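Local structure of thiamin pyrophosphokinase (Saccharomyces cerevisiae, 1IG0) at residues B[49-54]-B[310-315]; B[96-101]-B[116-121]. The protein transfers a pyrophosphate group from ATP to thiamine, making the cofactor thiamine diphosphate and releasing AMP. All blocks are in the same frame, centred on the assembly; numbering follows the deposited sequence.

Overall arrangement
From the N terminus the chain first passes strands 4-7, 23-26 and 38-43 before reaching 49-54, whose partner, 310-315, lies close to the C terminus. Contact 1 joins the two and so closes a loop of 255 intervening residues. Contact 2 lies wholly within that loop; it joins 96-101 to 116-121 and encloses 14 residues, among them helix 103-111. The two therefore nest without crossing. Contact 1 ties the start of helix 52-61 to the turn that follows strand 304-310, while contact 2 extends the pairing of strands 93-96 and 115-118 at one end of the large mixed sheet. Their centres are 30 Å apart.

Contact 1 of 2, residues B[49-54]-B[310-315]; sequences DIPRPL and IFVDKL
The carboxylate of Asp313 is the flat group of this contact, and its OD1 lies 3.2 Å from Pro51 CG. The same oxygen is 3.9 Å from Pro51 CB, and the two side chains cross at about a right angle. The ring of Pro51 is puckered, and no aromatic or other planar ring lies in the contact. Pro51 CG is also 3.6 Å from Val312 CG1; the approach of CD to that methyl is too short to trust. The guanidinium of Arg52 faces other partners, Tyr78 through a cation-pi contact and Tyr56 OH through a hydrogen bond from NH1.

Val312 CG1 is the shared apolar contact point. With CG1 anti to its own backbone N (chi1 -179°), Val312 also meets Leu54, whose CD2 lies 3.3 Å from Val312 CG1, tighter than usual, though the position of CG1 may be slightly off. The other methyl of Leu54, CD1, rests 3.8 Å from Leu315 CB, so the leucine spreads its two branches over two residues of the opposing turn. Ile50 adds a looser contact, CG1 to Val312 CG1 at 4.4 Å, and otherwise packs on Phe55 and Ile58.

The residue types fit. Pro51, lacking an N-H, sits at the N-cap of helix 52-61, and Pro53 in the first turn forfeits no helical hydrogen bond. Leucine and valine supply the branched surfaces for a junction that no hydrogen bond crosses, whereas Asp313 stands at its exposed margin. The arrangement is a docking of a helix N terminus against the short turn after strand 304-310, near the C terminus of an enzyme that combines an alpha-beta-alpha domain with a beta sandwich.

Contact 2 of 2, residues B[96-101]-B[116-121]; sequences GDLDSL and IIKQTT
Gly96 pairs with Lys118 in a parallel beta bridge, the close of a beta-alpha-beta crossover in which strand 93-96, helix 103-111 and strand 115-118 follow one another. Gly96 N donates to Ile117 O, and its O accepts from Gln119 N (2.9 Å), a donor well above the carbonyl plane. Glycine suits this site because at phi 153° a CB would press on the preceding carbonyl oxygen.

Lys118 can be followed outward. Its CB lies 3.6 Å from Leu98 CD1; CG, placed anti to the backbone N (chi1 -179°), is 3.8 Å from Asp97 O; CD passes the same oxygen, and CE comes nearest to it, at 3.6 Å. NZ ends 6.4 Å from Asp99 OD1, opposite in charge but not in contact. Leu98 CD1 also touches Ile116 CG2 at 3.7 Å, joining loop to strand. An alanine in place of Leu98 would probably leave Lys118 CB and Ile116 CG2 without their shared methyl partner and open a gap between them.

Asp97, whose side chain is about 6 Å from bound thiamine, shapes the loop with an Asx turn: Asp99 N donates to Asp97 OD2 at 2.6 Å, nearly straight at 170°.

Contact 1 of 2, residues B[49-54]-B[310-315]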
loop_
_atom_site.group_PDB
_atom_site.type_symbol
_atom_site.label_atom_id
_atom_site.label_comp_id
_atom_site.label_asym_id
_atom_site.label_seq_id
_atom_site.Cartn_x
_atom_site.Cartn_y
_atom_site.Cartn_z
ATOM N N ASP B 49 -8.838 -14.076 -1.812
ATOM C CA ASP B 49 -8.294 -14.977 -0.800
ATOM C C ASP B 49 -9.139 -15.034 0.468
ATOM O O ASP B 49 -8.871 -15.832 1.366
ATOM C CB ASP B 49 -6.870 -14.552 -0.436
ATOM C CG ASP B 49 -6.794 -13.118 0.046
ATOM O OD1 ASP B 49 -7.554 -12.761 0.971
ATOM O OD2 ASP B 49 -5.971 -12.349 -0.498
ATOM N N ILE B 50 -10.157 -14.184 0.539
ATOM C CA ILE B 50 -11.038 -14.135 1.699
ATOM C C ILE B 50 -11.660 -15.501 1.985
ATOM O O ILE B 50 -11.972 -16.256 1.064
ATOM C CB ILE B 50 -12.175 -13.111 1.476
ATOM C CG1 ILE B 50 -12.999 -12.947 2.755
ATOM C CG2 ILE B 50 -13.073 -13.574 0.334
ATOM C CD1 ILE B 50 -14.113 -11.916 2.644
ATOM N N PRO B 51 -11.830 -15.847 3.272
ATOM C CA PRO B 51 -12.426 -17.134 3.635
ATOM C C PRO B 51 -13.832 -17.252 3.053
ATOM O O PRO B 51 -14.566 -16.267 2.984
ATOM C CB PRO B 51 -12.428 -17.090 5.159
ATOM C CG PRO B 51 -11.186 -16.314 5.456
ATOM C CD PRO B 51 -11.269 -15.179 4.460
ATOM N N ARG B 52 -14.201 -18.461 2.640
ATOM C CA ARG B 52 -15.510 -18.699 2.045
ATOM C C ARG B 52 -16.707 -18.355 2.921
ATOM O O ARG B 52 -17.617 -17.653 2.483
ATOM C CB ARG B 52 -15.619 -20.150 1.576
ATOM C CG ARG B 52 -14.932 -20.387 0.253
ATOM C CD ARG B 52 -15.074 -21.811 -0.226
ATOM N NE ARG B 52 -14.734 -21.887 -1.639
ATOM C CZ ARG B 52 -15.494 -21.382 -2.603
ATOM N NH1 ARG B 52 -16.633 -20.775 -2.294
ATOM N NH2 ARG B 52 -15.119 -21.482 -3.871
ATOM N N PRO B 53 -16.733 -18.854 4.166
ATOM C CA PRO B 53 -17.863 -18.550 5.047
ATOM C C PRO B 53 -18.107 -17.043 5.142
ATOM O O PRO B 53 -19.249 -16.582 5.133
ATOM C CB PRO B 53 -17.427 -19.150 6.377
ATOM C CG PRO B 53 -16.601 -20.325 5.952
ATOM C CD PRO B 53 -15.763 -19.730 4.847
ATOM N N LEU B 54 -17.021 -16.283 5.231
ATOM C CA LEU B 54 -17.111 -14.831 5.323
ATOM C C LEU B 54 -17.620 -14.250 4.007
ATOM O O LEU B 54 -18.479 -13.369 3.998
ATOM C CB LEU B 54 -15.740 -14.235 5.654
ATOM C CG LEU B 54 -15.714 -12.720 5.873
ATOM C CD1 LEU B 54 -16.625 -12.357 7.037
ATOM C CD2 LEU B 54 -14.291 -12.264 6.147
ATOM N N ILE B 310 -7.739 -6.637 11.197
ATOM C CA ILE B 310 -8.823 -7.561 11.487
ATOM C C ILE B 310 -8.338 -8.998 11.434
ATOM O O ILE B 310 -7.360 -9.318 10.756
ATOM C CB ILE B 310 -9.984 -7.416 10.480
ATOM C CG1 ILE B 310 -9.453 -7.573 9.052
ATOM C CG2 ILE B 310 -10.672 -6.078 10.665
ATOM C CD1 ILE B 310 -10.528 -7.569 7.985
ATOM N N PHE B 311 -9.029 -9.854 12.172
ATOM C CA PHE B 311 -8.725 -11.274 12.204
ATOM C C PHE B 311 -9.878 -11.883 11.418
ATOM O O PHE B 311 -10.883 -12.319 11.979
ATOM C CB PHE B 311 -8.698 -11.755 13.655
ATOM C CG PHE B 311 -7.684 -11.033 14.505
ATOM C CD1 PHE B 311 -7.976 -10.685 15.817
ATOM C CD2 PHE B 311 -6.440 -10.684 13.984
ATOM C CE1 PHE B 311 -7.048 -9.997 16.598
ATOM C CE2 PHE B 311 -5.503 -9.997 14.755
ATOM C CZ PHE B 311 -5.809 -9.653 16.064
ATOM N N VAL B 312 -9.714 -11.870 10.099
ATOM C CA VAL B 312 -10.706 -12.350 9.147
ATOM C C VAL B 312 -11.483 -13.617 9.492
ATOM O O VAL B 312 -12.699 -13.664 9.304
ATOM C CB VAL B 312 -10.064 -12.531 7.754
ATOM C CG1 VAL B 312 -11.102 -13.006 6.761
ATOM C CG2 VAL B 312 -9.460 -11.213 7.291
ATOM N N ASP B 313 -10.801 -14.640 9.995
ATOM C CA ASP B 313 -11.471 -15.896 10.324
ATOM C C ASP B 313 -12.395 -15.814 11.540
ATOM O O ASP B 313 -13.090 -16.778 11.861
ATOM C CB ASP B 313 -10.434 -17.000 10.543
ATOM C CG ASP B 313 -9.534 -17.200 9.339
ATOM O OD1 ASP B 313 -10.058 -17.410 8.225
ATOM O OD2 ASP B 313 -8.297 -17.152 9.506
ATOM N N LYS B 314 -12.409 -14.662 12.204
ATOM C CA LYS B 314 -13.244 -14.459 13.389
ATOM C C LYS B 314 -14.485 -13.607 13.120
ATOM O O LYS B 314 -15.461 -13.656 13.870
ATOM C CB LYS B 314 -12.420 -13.796 14.497
ATOM C CG LYS B 314 -11.592 -14.756 15.337
ATOM C CD LYS B 314 -10.710 -15.663 14.495
ATOM C CE LYS B 314 -9.957 -16.633 15.386
ATOM N NZ LYS B 314 -10.884 -17.290 16.351
ATOM N N LEU B 315 -14.434 -12.832 12.043
ATOM C CA LEU B 315 -15.517 -11.934 11.652
ATOM C C LEU B 315 -16.921 -12.531 11.529
ATOM O O LEU B 315 -17.872 -12.020 12.120
ATOM C CB LEU B 315 -15.145 -11.259 10.330
ATOM C CG LEU B 315 -14.762 -9.776 10.318
ATOM C CD1 LEU B 315 -14.177 -9.349 11.652
ATOM C CD2 LEU B 315 -13.778 -9.540 9.186
#

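Contact 2 of 2, residues B[96-101]-B[116-121]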
loop_
_atom_site.group_PDB
_atom_site.type_symbol
_atom_site.label_atom_id
_atom_site.label_comp_id
_atom_site.label_asym_id
_atom_site.label_seq_id
_atom_site.Cartn_x
_atom_site.Cartn_y
_atom_site.Cartn_z
ATOM N N GLY B 96 -15.505 -2.660 -17.831
ATOM C CA GLY B 96 -14.103 -2.384 -18.101
ATOM C C GLY B 96 -13.861 -2.528 -19.592
ATOM O O GLY B 96 -14.818 -2.680 -20.352
ATOM N N ASP B 97 -12.603 -2.482 -20.029
ATOM C CA ASP B 97 -12.317 -2.619 -21.456
ATOM C C ASP B 97 -12.514 -4.069 -21.895
ATOM O O ASP B 97 -12.661 -4.356 -23.083
ATOM C CB ASP B 97 -10.898 -2.125 -21.784
ATOM C CG ASP B 97 -9.813 -2.991 -21.186
ATOM O OD1 ASP B 97 -8.873 -2.426 -20.589
ATOM O OD2 ASP B 97 -9.885 -4.230 -21.326
ATOM N N LEU B 98 -12.511 -4.974 -20.919
ATOM C CA LEU B 98 -12.744 -6.401 -21.145
ATOM C C LEU B 98 -11.684 -7.222 -21.879
ATOM O O LEU B 98 -11.922 -8.392 -22.181
ATOM C CB LEU B 98 -14.085 -6.590 -21.862
ATOM C CG LEU B 98 -15.273 -5.790 -21.322
ATOM C CD1 LEU B 98 -16.530 -6.183 -22.083
ATOM C CD2 LEU B 98 -15.445 -6.044 -19.832
ATOM N N ASP B 99 -10.525 -6.644 -22.168
ATOM C CA ASP B 99 -9.492 -7.402 -22.870
ATOM C C ASP B 99 -8.890 -8.516 -22.014
ATOM O O ASP B 99 -8.572 -9.592 -22.523
ATOM C CB ASP B 99 -8.378 -6.477 -23.369
ATOM C CG ASP B 99 -8.818 -5.608 -24.531
ATOM O OD1 ASP B 99 -9.492 -6.132 -25.443
ATOM O OD2 ASP B 99 -8.482 -4.405 -24.539
ATOM N N SER B 100 -8.740 -8.258 -20.719
ATOM C CA SER B 100 -8.171 -9.245 -19.804
ATOM C C SER B 100 -9.182 -10.333 -19.461
ATOM O O SER B 100 -8.838 -11.339 -18.839
ATOM C CB SER B 100 -7.709 -8.566 -18.513
ATOM O OG SER B 100 -8.815 -8.093 -17.769
ATOM N N LEU B 101 -10.428 -10.125 -19.869
ATOM C CA LEU B 101 -11.492 -11.081 -19.595
ATOM C C LEU B 101 -11.302 -12.386 -20.365
ATOM O O LEU B 101 -11.201 -12.391 -21.592
ATOM C CB LEU B 101 -12.847 -10.462 -19.951
ATOM C CG LEU B 101 -14.108 -11.219 -19.529
ATOM C CD1 LEU B 101 -14.117 -11.398 -18.020
ATOM C CD2 LEU B 101 -15.337 -10.446 -19.977
ATOM N N ILE B 116 -22.934 -7.067 -18.856
ATOM C CA ILE B 116 -21.541 -6.758 -19.148
ATOM C C ILE B 116 -21.446 -5.474 -19.960
ATOM O O ILE B 116 -22.049 -5.356 -21.026
ATOM C CB ILE B 116 -20.880 -7.916 -19.923
ATOM C CG1 ILE B 116 -21.025 -9.215 -19.122
ATOM C CG2 ILE B 116 -19.409 -7.609 -20.164
ATOM C CD1 ILE B 116 -20.496 -10.447 -19.824
ATOM N N ILE B 117 -20.685 -4.513 -19.444
ATOM C CA ILE B 117 -20.520 -3.219 -20.097
ATOM C C ILE B 117 -19.068 -2.952 -20.468
ATOM O O ILE B 117 -18.176 -3.005 -19.620
ATOM C CB ILE B 117 -21.008 -2.075 -19.179
ATOM C CG1 ILE B 117 -22.471 -2.308 -18.793
ATOM C CG2 ILE B 117 -20.844 -0.735 -19.883
ATOM C CD1 ILE B 117 -22.985 -1.348 -17.747
ATOM N N LYS B 118 -18.842 -2.655 -21.743
ATOM C CA LYS B 118 -17.502 -2.376 -22.238
ATOM C C LYS B 118 -17.239 -0.871 -22.290
ATOM O O LYS B 118 -18.076 -0.098 -22.758
ATOM C CB LYS B 118 -17.322 -2.996 -23.630
ATOM C CG LYS B 118 -15.942 -2.802 -24.256
ATOM C CD LYS B 118 -15.777 -3.708 -25.472
ATOM C CE LYS B 118 -14.433 -3.515 -26.160
ATOM N NZ LYS B 118 -14.343 -2.203 -26.854
ATOM N N GLN B 119 -16.078 -0.472 -21.781
ATOM C CA GLN B 119 -15.645 0.925 -21.766
ATOM C C GLN B 119 -14.161 0.901 -22.121
ATOM O O GLN B 119 -13.347 0.361 -21.372
ATOM C CB GLN B 119 -15.859 1.540 -20.380
ATOM C CG GLN B 119 -17.325 1.739 -20.016
ATOM C CD GLN B 119 -17.970 2.877 -20.789
ATOM O OE1 GLN B 119 -17.860 4.044 -20.408
ATOM N NE2 GLN B 119 -18.634 2.544 -21.890
ATOM N N THR B 120 -13.813 1.491 -23.260
ATOM C CA THR B 120 -12.435 1.479 -23.744
ATOM C C THR B 120 -11.500 2.604 -23.310
ATOM O O THR B 120 -10.285 2.489 -23.477
ATOM C CB THR B 120 -12.407 1.442 -25.283
ATOM O OG1 THR B 120 -12.916 2.677 -25.800
ATOM C CG2 THR B 120 -13.263 0.300 -25.805
ATOM N N THR B 121 -12.041 3.685 -22.759
ATOM C CA THR B 121 -11.195 4.806 -22.359
ATOM C C THR B 121 -10.049 4.406 -21.439
ATOM O O THR B 121 -10.242 3.695 -20.453
ATOM C CB THR B 121 -12.003 5.920 -21.664
ATOM O OG1 THR B 121 -11.141 7.034 -21.401
ATOM C CG2 THR B 121 -12.593 5.419 -20.352
#